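Local atomic coordinates of glyoxalase family protein (Bacillus cereus, PDB entry 1SS4), a protein that is of unknown function but belongs to the metal-binding glyoxalase (vicinal oxygen chelate) superfamily and may act as a methylmalonyl-CoA epimerase. Residues A[105-110]-A[122-127]; A[23-28]-A[72-77]; A[32-37]-A[99-104]; A[134-139]-A[144-149]. All coordinates share one frame; numbering follows the deposited sequence.

Interaction 1: residues A[105-110]-A[122-127]; sequences DIDEMV and GEVVQY. With GSH (glutathione), chain H.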
loop_
_atom_site.group_PDB
_atom_site.type_symbol
_atom_site.label_atom_id
_atom_site.label_comp_id
_atom_site.label_asym_id
_atom_site.label_seq_id
_atom_site.Cartn_x
_atom_site.Cartn_y
_atom_site.Cartn_z
ATOM N N ASP A 105 -8.757 17.809 -9.973
ATOM C CA ASP A 105 -8.896 17.745 -11.421
ATOM C C ASP A 105 -7.929 16.727 -11.993
ATOM O O ASP A 105 -6.726 16.972 -12.066
ATOM C CB ASP A 105 -8.614 19.099 -12.063
ATOM C CG ASP A 105 -8.595 19.012 -13.577
ATOM O OD1 ASP A 105 -9.661 18.769 -14.180
ATOM O OD2 ASP A 105 -7.511 19.160 -14.164
ATOM N N ILE A 106 -8.469 15.595 -12.420
ATOM C CA ILE A 106 -7.646 14.521 -12.944
ATOM C C ILE A 106 -6.941 14.868 -14.254
ATOM O O ILE A 106 -5.809 14.438 -14.489
ATOM C CB ILE A 106 -8.493 13.228 -13.084
ATOM C CG1 ILE A 106 -7.596 12.040 -13.424
ATOM C CG2 ILE A 106 -9.593 13.429 -14.121
ATOM C CD1 ILE A 106 -8.355 10.730 -13.453
ATOM N N ASP A 107 -7.579 15.659 -15.111
ATOM C CA ASP A 107 -6.920 16.016 -16.363
ATOM C C ASP A 107 -5.651 16.841 -16.122
ATOM O O ASP A 107 -4.610 16.572 -16.719
ATOM C CB ASP A 107 -7.880 16.770 -17.295
ATOM C CG ASP A 107 -8.964 15.869 -17.877
ATOM O OD1 ASP A 107 -8.682 14.696 -18.211
ATOM O OD2 ASP A 107 -10.109 16.346 -18.028
ATOM N N GLU A 108 -5.722 17.833 -15.243
ATOM C CA GLU A 108 -4.549 18.646 -14.949
ATOM C C GLU A 108 -3.463 17.746 -14.348
ATOM O O GLU A 108 -2.289 17.831 -14.720
ATOM C CB GLU A 108 -4.912 19.761 -13.964
ATOM C CG GLU A 108 -3.879 20.868 -13.801
ATOM C CD GLU A 108 -2.617 20.422 -13.080
ATOM O OE1 GLU A 108 -2.733 19.795 -12.002
ATOM O OE2 GLU A 108 -1.506 20.710 -13.584
HETATM N N MSE A 109 -3.860 16.867 -13.432
HETATM C CA MSE A 109 -2.903 15.968 -12.785
HETATM C C MSE A 109 -2.260 15.014 -13.789
HETATM O O MSE A 109 -1.051 14.772 -13.738
HETATM C CB MSE A 109 -3.587 15.167 -11.673
HETATM C CG MSE A 109 -2.620 14.318 -10.848
HETATM SE SE MSE A 109 -1.230 15.354 -9.975
HETATM C CE MSE A 109 -2.251 15.948 -8.449
ATOM N N VAL A 110 -3.063 14.467 -14.698
ATOM C CA VAL A 110 -2.524 13.552 -15.700
ATOM C C VAL A 110 -1.602 14.329 -16.635
ATOM O O VAL A 110 -0.501 13.879 -16.958
ATOM C CB VAL A 110 -3.647 12.875 -16.541
ATOM C CG1 VAL A 110 -3.033 12.109 -17.707
ATOM C CG2 VAL A 110 -4.449 11.921 -15.669
ATOM N N GLY A 122 -3.873 3.206 -19.218
ATOM C CA GLY A 122 -4.974 2.958 -20.127
ATOM C C GLY A 122 -5.561 4.297 -20.515
ATOM O O GLY A 122 -4.852 5.168 -20.995
ATOM N N GLU A 123 -6.855 4.470 -20.292
ATOM C CA GLU A 123 -7.506 5.730 -20.613
ATOM C C GLU A 123 -8.075 6.325 -19.338
ATOM O O GLU A 123 -8.220 5.626 -18.332
ATOM C CB GLU A 123 -8.658 5.493 -21.595
ATOM C CG GLU A 123 -8.271 4.728 -22.843
ATOM C CD GLU A 123 -9.469 4.237 -23.645
ATOM O OE1 GLU A 123 -9.251 3.427 -24.567
ATOM O OE2 GLU A 123 -10.615 4.650 -23.365
ATOM N N VAL A 124 -8.368 7.621 -19.377
ATOM C CA VAL A 124 -9.001 8.273 -18.249
ATOM C C VAL A 124 -10.463 7.926 -18.523
ATOM O O VAL A 124 -11.074 8.441 -19.458
ATOM C CB VAL A 124 -8.796 9.799 -18.272
ATOM C CG1 VAL A 124 -9.545 10.437 -17.102
ATOM C CG2 VAL A 124 -7.298 10.126 -18.203
ATOM N N VAL A 125 -11.014 7.036 -17.713
ATOM C CA VAL A 125 -12.371 6.565 -17.901
ATOM C C VAL A 125 -13.383 7.157 -16.942
ATOM O O VAL A 125 -13.067 7.455 -15.784
ATOM C CB VAL A 125 -12.412 5.023 -17.763
ATOM C CG1 VAL A 125 -13.761 4.482 -18.181
ATOM C CG2 VAL A 125 -11.297 4.404 -18.591
ATOM N N GLN A 126 -14.613 7.314 -17.429
ATOM C CA GLN A 126 -15.680 7.834 -16.599
ATOM C C GLN A 126 -16.571 6.689 -16.151
ATOM O O GLN A 126 -17.124 5.965 -16.968
ATOM C CB GLN A 126 -16.520 8.859 -17.357
ATOM C CG GLN A 126 -17.563 9.512 -16.475
ATOM C CD GLN A 126 -18.255 10.666 -17.149
ATOM O OE1 GLN A 126 -17.606 11.543 -17.714
ATOM N NE2 GLN A 126 -19.579 10.680 -17.087
ATOM N N TYR A 127 -16.708 6.534 -14.843
ATOM C CA TYR A 127 -17.536 5.481 -14.284
ATOM C C TYR A 127 -18.916 6.044 -13.962
ATOM O O TYR A 127 -19.104 6.706 -12.939
ATOM C CB TYR A 127 -16.897 4.932 -13.010
ATOM C CG TYR A 127 -17.693 3.829 -12.367
ATOM C CD1 TYR A 127 -17.649 2.528 -12.869
ATOM C CD2 TYR A 127 -18.512 4.087 -11.275
ATOM C CE1 TYR A 127 -18.407 1.510 -12.297
ATOM C CE2 TYR A 127 -19.272 3.083 -10.698
ATOM C CZ TYR A 127 -19.215 1.798 -11.213
ATOM O OH TYR A 127 -19.986 0.817 -10.661
HETATM N N1 GSH H . -21.836 -8.830 -3.099
HETATM C CA1 GSH H . -21.740 -9.342 -4.490
HETATM C C1 GSH H . -20.365 -10.059 -4.701
HETATM O O11 GSH H . -19.622 -9.825 -5.689
HETATM O O12 GSH H . -20.033 -10.894 -3.832
HETATM C CB1 GSH H . -21.997 -8.112 -5.435
HETATM C CG1 GSH H . -21.990 -8.322 -6.997
HETATM C CD1 GSH H . -22.183 -7.077 -7.876
HETATM O OE1 GSH H . -21.980 -7.141 -9.105
HETATM N N2 GSH H . -22.565 -5.929 -7.227
HETATM C CA2 GSH H . -22.756 -4.639 -7.968
HETATM C C2 GSH H . -21.367 -4.062 -8.480
HETATM O O2 GSH H . -20.349 -4.432 -7.883
HETATM C CB2 GSH H . -23.415 -3.621 -7.005
HETATM S SG2 GSH H . -22.337 -3.085 -5.595
HETATM N N3 GSH H . -21.414 -3.198 -9.539
HETATM C CA3 GSH H . -20.135 -2.612 -10.068
HETATM C C3 GSH H . -19.468 -1.589 -9.124
HETATM O O31 GSH H . -20.164 -0.827 -8.399
HETATM O O32 GSH H . -18.224 -1.572 -9.133
#
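V124 is the residue on which the first turn of helix 106-115 rests, and its two methyls meet different helix residues. CG1 lies 3.8 Å from CD1 of I106, the closest approach between the two segments, while CG2 lies 4.2 Å from CG2 of V110, one turn further on. I106 keeps its chain extended, with CG1 opposite the backbone N (chi1 -171°) and chi2 also near 180°, which carries CD1 out to V124, just before the strand resumes at V125; the two side chains run alongside one another, pointing opposite ways. In V124, the branch anti to the backbone N, CG1, faces I106, while CG2 is turned to V110. This packed side continues onto strand 131-137, where I106 and V110 both touch C134. The other side is looser and polar: D107 brings OD1 only to 4.5 Å from V124 CG1, and its carboxylate is engaged in a salt bridge with R132. No hydrogen bond joins the segments, and 134 Å² is buried. Further along the strand, Y127 leaves the helix behind, its OH 2.8 Å from carboxylate atom O31 of a bound glutathione, and its ring meets W46 of the second subunit. A helix packed across one face of its four-stranded sheet, and leading through a short connection into strand 119-127, is the arrangement of the βαβββ module of the glyoxalase fold.

Interaction 2: residues A[23-28]-A[72-77]; sequences DNAISF and IELSRF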
loop_
_atom_site.group_PDB
_atom_site.type_symbol
_atom_site.label_atom_id
_atom_site.label_comp_id
_atom_site.label_asym_id
_atom_site.label_seq_id
_atom_site.Cartn_x
_atom_site.Cartn_y
_atom_site.Cartn_z
ATOM N N ASP A 23 15.177 11.035 -3.667
ATOM C CA ASP A 23 14.926 12.374 -4.198
ATOM C C ASP A 23 13.824 12.380 -5.264
ATOM O O ASP A 23 12.918 13.217 -5.216
ATOM C CB ASP A 23 16.193 12.970 -4.821
ATOM C CG ASP A 23 17.215 13.391 -3.789
ATOM O OD1 ASP A 23 16.836 13.617 -2.624
ATOM O OD2 ASP A 23 18.404 13.511 -4.151
ATOM N N ASN A 24 13.903 11.467 -6.232
ATOM C CA ASN A 24 12.899 11.433 -7.296
ATOM C C ASN A 24 11.509 11.029 -6.808
ATOM O O ASN A 24 10.495 11.573 -7.270
ATOM C CB ASN A 24 13.302 10.475 -8.424
ATOM C CG ASN A 24 14.489 10.966 -9.221
ATOM O OD1 ASN A 24 14.782 12.161 -9.251
ATOM N ND2 ASN A 24 15.173 10.043 -9.889
ATOM N N ALA A 25 11.456 10.059 -5.899
ATOM C CA ALA A 25 10.164 9.598 -5.373
ATOM C C ALA A 25 9.503 10.709 -4.553
ATOM O O ALA A 25 8.313 10.968 -4.696
ATOM C CB ALA A 25 10.357 8.339 -4.530
ATOM N N ILE A 26 10.280 11.375 -3.702
ATOM C CA ILE A 26 9.748 12.487 -2.915
ATOM C C ILE A 26 9.176 13.519 -3.895
ATOM O O ILE A 26 8.048 13.973 -3.747
ATOM C CB ILE A 26 10.857 13.176 -2.054
ATOM C CG1 ILE A 26 11.341 12.221 -0.961
ATOM C CG2 ILE A 26 10.312 14.462 -1.428
ATOM C CD1 ILE A 26 12.449 12.788 -0.097
ATOM N N SER A 27 9.953 13.870 -4.911
ATOM C CA SER A 27 9.491 14.860 -5.884
ATOM C C SER A 27 8.156 14.470 -6.519
ATOM O O SER A 27 7.247 15.292 -6.647
ATOM C CB SER A 27 10.552 15.048 -6.973
ATOM O OG SER A 27 10.054 15.852 -8.028
ATOM N N PHE A 28 8.038 13.209 -6.913
ATOM C CA PHE A 28 6.818 12.713 -7.532
ATOM C C PHE A 28 5.589 12.797 -6.621
ATOM O O PHE A 28 4.542 13.291 -7.028
ATOM C CB PHE A 28 7.013 11.263 -7.988
ATOM C CG PHE A 28 5.783 10.654 -8.585
ATOM C CD1 PHE A 28 5.319 11.079 -9.830
ATOM C CD2 PHE A 28 5.072 9.679 -7.901
ATOM C CE1 PHE A 28 4.156 10.534 -10.379
ATOM C CE2 PHE A 28 3.904 9.129 -8.439
ATOM C CZ PHE A 28 3.449 9.558 -9.679
ATOM N N ILE A 72 2.624 7.894 3.129
ATOM C CA ILE A 72 3.390 7.020 2.254
ATOM C C ILE A 72 4.831 7.108 2.746
ATOM O O ILE A 72 5.428 8.186 2.795
ATOM C CB ILE A 72 3.336 7.466 0.795
ATOM C CG1 ILE A 72 1.929 7.279 0.258
ATOM C CG2 ILE A 72 4.368 6.690 -0.042
ATOM C CD1 ILE A 72 1.658 8.079 -1.030
ATOM N N GLU A 73 5.379 5.967 3.137
ATOM C CA GLU A 73 6.756 5.923 3.603
ATOM C C GLU A 73 7.613 5.467 2.440
ATOM O O GLU A 73 7.365 4.406 1.859
ATOM C CB GLU A 73 6.910 4.929 4.759
ATOM C CG GLU A 73 8.304 4.923 5.371
ATOM C CD GLU A 73 8.428 3.978 6.574
ATOM O OE1 GLU A 73 7.588 4.050 7.500
ATOM O OE2 GLU A 73 9.367 3.165 6.603
ATOM N N LEU A 74 8.622 6.260 2.111
ATOM C CA LEU A 74 9.530 5.935 1.026
ATOM C C LEU A 74 10.853 5.494 1.646
ATOM O O LEU A 74 11.379 6.156 2.555
ATOM C CB LEU A 74 9.714 7.168 0.124
ATOM C CG LEU A 74 8.419 7.713 -0.491
ATOM C CD1 LEU A 74 8.675 9.061 -1.158
ATOM C CD2 LEU A 74 7.844 6.714 -1.520
ATOM N N SER A 75 11.365 4.351 1.185
ATOM C CA SER A 75 12.621 3.796 1.683
ATOM C C SER A 75 13.608 3.515 0.552
ATOM O O SER A 75 13.219 3.078 -0.533
ATOM C CB SER A 75 12.376 2.481 2.433
ATOM O OG SER A 75 11.749 2.720 3.678
ATOM N N ARG A 76 14.879 3.770 0.830
ATOM C CA ARG A 76 15.965 3.507 -0.110
ATOM C C ARG A 76 17.042 2.740 0.659
ATOM O O ARG A 76 17.553 3.224 1.675
ATOM C CB ARG A 76 16.561 4.810 -0.641
ATOM C CG ARG A 76 17.709 4.582 -1.609
ATOM C CD ARG A 76 18.234 5.905 -2.146
ATOM N NE ARG A 76 18.844 6.736 -1.106
ATOM C CZ ARG A 76 20.093 6.591 -0.669
ATOM N NH1 ARG A 76 20.875 5.642 -1.178
ATOM N NH2 ARG A 76 20.565 7.402 0.268
ATOM N N PHE A 77 17.372 1.543 0.184
ATOM C CA PHE A 77 18.386 0.716 0.828
ATOM C C PHE A 77 19.804 1.114 0.406
ATOM O O PHE A 77 20.075 1.237 -0.772
ATOM C CB PHE A 77 18.170 -0.759 0.466
ATOM C CG PHE A 77 17.140 -1.459 1.322
ATOM C CD1 PHE A 77 17.503 -2.037 2.537
ATOM C CD2 PHE A 77 15.804 -1.516 0.929
ATOM C CE1 PHE A 77 16.542 -2.658 3.358
ATOM C CE2 PHE A 77 14.845 -2.127 1.733
ATOM C CZ PHE A 77 15.210 -2.701 2.953
#
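L74 meets segment 23-28 through a single methyl: CD1 lies 3.8 Å from CB of A25 and equally 3.8 Å from the backbone N of I26, so it sits against the helix where these two residues join. L74 has the largest share of the buried surface, 60 Å², followed by A25 with 29 Å² and I26 with 17 Å². The leucine chain reaches across because CG stands opposite the carbonyl carbon (chi1 -58°) and chi2 is extended, placing CD1 at the far end of the side chain. A25 directs its CB at the strand. Consistent with this small side chain, A25 CA and L74 CA are 7.4 Å apart. I26 takes a more lateral part: its CG1 is 4.1 Å from L74 CD1, the two side chains crossing at a slant, and its side chain also touches A61 of the neighbouring strand 57-64. L74 is further enclosed by L22 and F29 of the same helix. All three residues are buried, the side-chain contacts are apolar, and no hydrogen bond joins the segments. The helix thus lies on the sheet formed by strands 9-18, 71-79, 57-64 and 35-42, the helix-on-sheet packing of a βαβββ module in the glyoxalase fold.

Interaction 3: residues A[32-37]-A[99-104]; sequences IGLNLE and VMFTVE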
loop_
_atom_site.group_PDB
_atom_site.type_symbol
_atom_site.label_atom_id
_atom_site.label_comp_id
_atom_site.label_asym_id
_atom_site.label_seq_id
_atom_site.Cartn_x
_atom_site.Cartn_y
_atom_site.Cartn_z
ATOM N N ILE A 32 1.871 14.918 -6.654
ATOM C CA ILE A 32 0.562 14.318 -6.460
ATOM C C ILE A 32 -0.178 15.146 -5.405
ATOM O O ILE A 32 -1.402 15.207 -5.391
ATOM C CB ILE A 32 0.680 12.866 -5.923
ATOM C CG1 ILE A 32 1.280 11.952 -6.995
ATOM C CG2 ILE A 32 -0.689 12.378 -5.437
ATOM C CD1 ILE A 32 0.298 11.543 -8.078
ATOM N N GLY A 33 0.569 15.741 -4.487
ATOM C CA GLY A 33 -0.070 16.543 -3.465
ATOM C C GLY A 33 0.265 16.198 -2.033
ATOM O O GLY A 33 -0.292 16.809 -1.118
ATOM N N LEU A 34 1.138 15.213 -1.817
ATOM C CA LEU A 34 1.519 14.869 -0.450
ATOM C C LEU A 34 2.666 15.774 -0.002
ATOM O O LEU A 34 3.420 16.309 -0.826
ATOM C CB LEU A 34 1.954 13.403 -0.332
ATOM C CG LEU A 34 0.803 12.405 -0.464
ATOM C CD1 LEU A 34 0.663 11.972 -1.914
ATOM C CD2 LEU A 34 1.080 11.197 0.439
ATOM N N ASN A 35 2.788 15.940 1.311
ATOM C CA ASN A 35 3.852 16.767 1.880
ATOM C C ASN A 35 4.870 15.890 2.603
ATOM O O ASN A 35 4.524 14.846 3.159
ATOM C CB ASN A 35 3.254 17.790 2.848
ATOM C CG ASN A 35 2.174 18.642 2.199
ATOM O OD1 ASN A 35 2.242 18.953 1.006
ATOM N ND2 ASN A 35 1.171 19.033 2.989
ATOM N N LEU A 36 6.129 16.320 2.580
ATOM C CA LEU A 36 7.214 15.595 3.211
ATOM C C LEU A 36 7.300 15.985 4.682
ATOM O O LEU A 36 7.552 17.150 4.989
ATOM C CB LEU A 36 8.520 15.940 2.506
ATOM C CG LEU A 36 9.835 15.401 3.052
ATOM C CD1 LEU A 36 9.846 13.863 3.020
ATOM C CD2 LEU A 36 10.959 15.952 2.199
ATOM N N GLU A 37 7.077 15.020 5.578
ATOM C CA GLU A 37 7.121 15.266 7.029
ATOM C C GLU A 37 8.540 15.199 7.542
ATOM O O GLU A 37 8.956 15.998 8.385
ATOM C CB GLU A 37 6.310 14.225 7.808
ATOM C CG GLU A 37 4.813 14.350 7.738
ATOM C CD GLU A 37 4.122 13.420 8.733
ATOM O OE1 GLU A 37 4.357 12.195 8.664
ATOM O OE2 GLU A 37 3.345 13.913 9.580
ATOM N N VAL A 99 -1.789 2.334 -4.922
ATOM C CA VAL A 99 -2.508 3.187 -3.996
ATOM C C VAL A 99 -3.331 4.091 -4.936
ATOM O O VAL A 99 -2.862 4.469 -6.017
ATOM C CB VAL A 99 -1.574 4.042 -3.101
ATOM C CG1 VAL A 99 -0.720 3.112 -2.216
ATOM C CG2 VAL A 99 -0.666 4.908 -3.925
HETATM N N MSE A 100 -4.569 4.385 -4.534
HETATM C CA MSE A 100 -5.502 5.218 -5.303
HETATM C C MSE A 100 -5.682 6.577 -4.616
HETATM O O MSE A 100 -5.951 6.638 -3.418
HETATM C CB MSE A 100 -6.858 4.499 -5.399
HETATM C CG MSE A 100 -8.040 5.344 -5.880
HETATM SE SE MSE A 100 -7.919 5.746 -7.749
HETATM C CE MSE A 100 -8.325 4.029 -8.516
ATOM N N PHE A 101 -5.521 7.655 -5.373
ATOM C CA PHE A 101 -5.676 9.011 -4.835
ATOM C C PHE A 101 -6.868 9.718 -5.504
ATOM O O PHE A 101 -7.082 9.575 -6.707
ATOM C CB PHE A 101 -4.427 9.853 -5.130
ATOM C CG PHE A 101 -3.166 9.334 -4.499
ATOM C CD1 PHE A 101 -2.944 9.483 -3.131
ATOM C CD2 PHE A 101 -2.172 8.751 -5.281
ATOM C CE1 PHE A 101 -1.744 9.066 -2.542
ATOM C CE2 PHE A 101 -0.965 8.329 -4.702
ATOM C CZ PHE A 101 -0.753 8.490 -3.323
ATOM N N THR A 102 -7.646 10.472 -4.730
ATOM C CA THR A 102 -8.739 11.239 -5.336
ATOM C C THR A 102 -8.181 12.652 -5.416
ATOM O O THR A 102 -7.688 13.173 -4.423
ATOM C CB THR A 102 -10.002 11.280 -4.469
ATOM O OG1 THR A 102 -10.537 9.958 -4.343
ATOM C CG2 THR A 102 -11.074 12.191 -5.127
ATOM N N VAL A 103 -8.229 13.250 -6.598
ATOM C CA VAL A 103 -7.715 14.600 -6.795
ATOM C C VAL A 103 -8.814 15.531 -7.295
ATOM O O VAL A 103 -9.882 15.086 -7.719
ATOM C CB VAL A 103 -6.537 14.612 -7.803
ATOM C CG1 VAL A 103 -5.364 13.838 -7.224
ATOM C CG2 VAL A 103 -6.968 14.013 -9.128
ATOM N N GLU A 104 -8.553 16.831 -7.242
ATOM C CA GLU A 104 -9.544 17.798 -7.675
ATOM C C GLU A 104 -9.814 17.731 -9.176
ATOM O O GLU A 104 -10.965 17.620 -9.606
ATOM C CB GLU A 104 -9.092 19.197 -7.291
ATOM C CG GLU A 104 -10.221 20.191 -7.246
ATOM C CD GLU A 104 -9.761 21.533 -6.745
ATOM O OE1 GLU A 104 -9.029 22.223 -7.495
ATOM O OE2 GLU A 104 -10.121 21.888 -5.600
#
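The closest CA atoms, of I32 and V103, are 8.3 Å apart, and no hydrogen bond links the segments. Segment 32-37 leaves helix 22-32 through a Schellman motif whose C-prime residue is G33, with positive phi (126°), and then enters strand 35-42; residues 99-103 end strand 95-103, and E104 follows as loop. Side chains bridge the gap, and F101 receives two of them. I32 lays CG2 over one ring face, displaced toward the CD2 rim, 4.0 Å from the centroid and 13° off the normal, a CH-pi contact; chi1 of -68° sets CG1 anti to the carbonyl carbon and leaves the CG2 branch facing the ring. L34 comes obliquely, its CD1 3.8 Å from CE1 of F101. F29 and I72 also touch F101. Meanwhile the strand of F101 pairs antiparallel with one of the second subunit, continuing the sheet across the interface. With three buried, apolar residues, the contact implies cohesion by dispersion and CH-pi attraction, without polar bonds to set a direction.

Interaction 4: residues A[134-139]-A[144-149]; sequences CYIRGV and IGLAEE. With FMT (formic acid), chain F.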
loop_
_atom_site.group_PDB
_atom_site.type_symbol
_atom_site.label_atom_id
_atom_site.label_comp_id
_atom_site.label_asym_id
_atom_site.label_seq_id
_atom_site.Cartn_x
_atom_site.Cartn_y
_atom_site.Cartn_z
ATOM N N CYS A 134 -8.056 6.776 -13.732
ATOM C CA CYS A 134 -7.041 6.172 -14.571
ATOM C C CYS A 134 -5.929 5.577 -13.711
ATOM O O CYS A 134 -5.880 5.790 -12.494
ATOM C CB CYS A 134 -6.425 7.217 -15.501
ATOM S SG CYS A 134 -5.480 8.489 -14.631
ATOM N N TYR A 135 -5.057 4.827 -14.370
ATOM C CA TYR A 135 -3.885 4.228 -13.737
ATOM C C TYR A 135 -2.714 4.903 -14.416
ATOM O O TYR A 135 -2.716 5.104 -15.630
ATOM C CB TYR A 135 -3.791 2.725 -14.002
ATOM C CG TYR A 135 -4.545 1.836 -13.040
ATOM C CD1 TYR A 135 -4.342 0.451 -13.050
ATOM C CD2 TYR A 135 -5.468 2.360 -12.143
ATOM C CE1 TYR A 135 -5.040 -0.382 -12.188
ATOM C CE2 TYR A 135 -6.176 1.538 -11.286
ATOM C CZ TYR A 135 -5.956 0.166 -11.316
ATOM O OH TYR A 135 -6.685 -0.646 -10.488
ATOM N N ILE A 136 -1.708 5.242 -13.633
ATOM C CA ILE A 136 -0.526 5.905 -14.141
ATOM C C ILE A 136 0.692 5.207 -13.594
ATOM O O ILE A 136 0.682 4.771 -12.444
ATOM C CB ILE A 136 -0.470 7.366 -13.637
ATOM C CG1 ILE A 136 -1.635 8.157 -14.223
ATOM C CG2 ILE A 136 0.876 7.998 -13.975
ATOM C CD1 ILE A 136 -1.521 8.361 -15.704
ATOM N N ARG A 137 1.726 5.090 -14.430
ATOM C CA ARG A 137 3.006 4.538 -14.017
ATOM C C ARG A 137 3.781 5.814 -13.680
ATOM O O ARG A 137 4.114 6.615 -14.575
ATOM C CB ARG A 137 3.691 3.798 -15.172
ATOM C CG ARG A 137 3.030 2.487 -15.566
ATOM C CD ARG A 137 3.785 1.312 -14.997
ATOM N NE ARG A 137 3.072 0.042 -15.138
ATOM C CZ ARG A 137 3.107 -0.915 -14.219
ATOM N NH1 ARG A 137 3.816 -0.715 -13.118
ATOM N NH2 ARG A 137 2.448 -2.063 -14.396
ATOM N N GLY A 138 4.043 6.025 -12.393
ATOM C CA GLY A 138 4.741 7.224 -11.981
ATOM C C GLY A 138 6.233 7.054 -11.822
ATOM O O GLY A 138 6.882 6.391 -12.633
ATOM N N VAL A 139 6.781 7.655 -10.769
ATOM C CA VAL A 139 8.209 7.560 -10.507
ATOM C C VAL A 139 8.676 6.101 -10.536
ATOM O O VAL A 139 8.077 5.223 -9.910
ATOM C CB VAL A 139 8.585 8.229 -9.160
ATOM C CG1 VAL A 139 7.898 7.518 -8.000
ATOM C CG2 VAL A 139 10.109 8.239 -8.995
ATOM N N ILE A 144 0.145 3.836 -9.750
ATOM C CA ILE A 144 -0.700 4.704 -8.934
ATOM C C ILE A 144 -2.055 4.823 -9.617
ATOM O O ILE A 144 -2.152 4.729 -10.825
ATOM C CB ILE A 144 -0.119 6.122 -8.853
ATOM C CG1 ILE A 144 1.309 6.077 -8.318
ATOM C CG2 ILE A 144 -0.980 6.971 -7.983
ATOM C CD1 ILE A 144 1.402 5.566 -6.906
ATOM N N GLY A 145 -3.095 5.025 -8.823
ATOM C CA GLY A 145 -4.424 5.205 -9.350
ATOM C C GLY A 145 -4.820 6.647 -9.034
ATOM O O GLY A 145 -4.453 7.197 -7.996
ATOM N N LEU A 146 -5.549 7.269 -9.948
ATOM C CA LEU A 146 -6.018 8.643 -9.755
ATOM C C LEU A 146 -7.498 8.685 -10.049
ATOM O O LEU A 146 -7.964 8.015 -10.956
ATOM C CB LEU A 146 -5.306 9.599 -10.702
ATOM C CG LEU A 146 -3.802 9.808 -10.618
ATOM C CD1 LEU A 146 -3.381 10.741 -11.746
ATOM C CD2 LEU A 146 -3.433 10.388 -9.281
ATOM N N ALA A 147 -8.240 9.458 -9.269
ATOM C CA ALA A 147 -9.673 9.607 -9.497
ATOM C C ALA A 147 -10.137 11.016 -9.157
ATOM O O ALA A 147 -9.554 11.684 -8.306
ATOM C CB ALA A 147 -10.448 8.631 -8.655
ATOM N N GLU A 148 -11.194 11.442 -9.835
ATOM C CA GLU A 148 -11.811 12.743 -9.604
ATOM C C GLU A 148 -13.311 12.504 -9.432
ATOM O O GLU A 148 -13.940 11.822 -10.241
ATOM C CB GLU A 148 -11.578 13.699 -10.783
ATOM C CG GLU A 148 -12.495 14.920 -10.731
ATOM C CD GLU A 148 -12.419 15.795 -11.969
ATOM O OE1 GLU A 148 -13.411 16.504 -12.237
ATOM O OE2 GLU A 148 -11.380 15.793 -12.667
ATOM N N GLU A 149 -13.868 13.063 -8.365
ATOM C CA GLU A 149 -15.290 12.933 -8.056
ATOM C C GLU A 149 -16.123 13.912 -8.898
ATOM O O GLU A 149 -15.731 15.065 -9.081
ATOM C CB GLU A 149 -15.503 13.215 -6.571
ATOM C CG GLU A 149 -16.195 12.115 -5.814
ATOM C CD GLU A 149 -15.478 11.787 -4.523
ATOM O OE1 GLU A 149 -15.098 12.737 -3.798
ATOM O OE2 GLU A 149 -15.297 10.583 -4.233
HETATM C C FMT F . 1.471 -1.507 -17.895
HETATM O O1 FMT F . 2.146 -0.441 -17.708
HETATM O O2 FMT F . 0.633 -1.718 -16.957
#
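Strands 134-137 and 144-149 run antiparallel, their axes 4.8 Å apart at closest and 142° between directions, with C134 opposite L146 and I136 opposite I144 as hydrogen-bonded pairs. Each pair exchanges two N-H to O bonds: those of C134 and L146 are both 3.0 Å from N to O, those of I136 and I144 both 2.9 Å. Between them, the non-hydrogen-bonded pair Y135 and G145 brings CA of G145 to 3.5 Å from O of C134, a CA-H...O contact. The two strands form the β-hairpin that ends the second βαβββ module. On the helix side, I136 CG1 meets L146 CD1 at 4.0 Å and C134 SG approaches CB of L146; M109 and L113 pack on L146. Y135 points to the opposite face, its CD2 4.1 Å from CA of G145, at an oblique angle. R137, bent at chi2 (-101°), holds a formate, probably from the crystallisation liquor: NE donates to O1 at 2.8 Å, near the guanidinium plane, and NH2 to O2.

Interactions 1 and 4 both reach the same sheet, centres 8 Å apart, and I106 N sits 2.9 Å from E148 OE2, a probable hydrogen bond. Interaction 3 joins that sheet through strand 95-103: V103 N and A147 O of interaction 4 are 2.7 Å apart, a probable hydrogen bond. It also meets interaction 2, I72 CD1 lying 3.4 Å from F101 CZ, so that it bridges the two modules. Interactions 2 and 4 touch, F28 CZ to G138 CA at 3.5 Å, while interactions 1 and 2 stay about 7 Å apart at nearest atoms. Glutathione meets interaction 1 at Y127; in interaction 4, the side chain of Y135 is about 12 Å from the bound glutathione. All four contacts reach the second subunit.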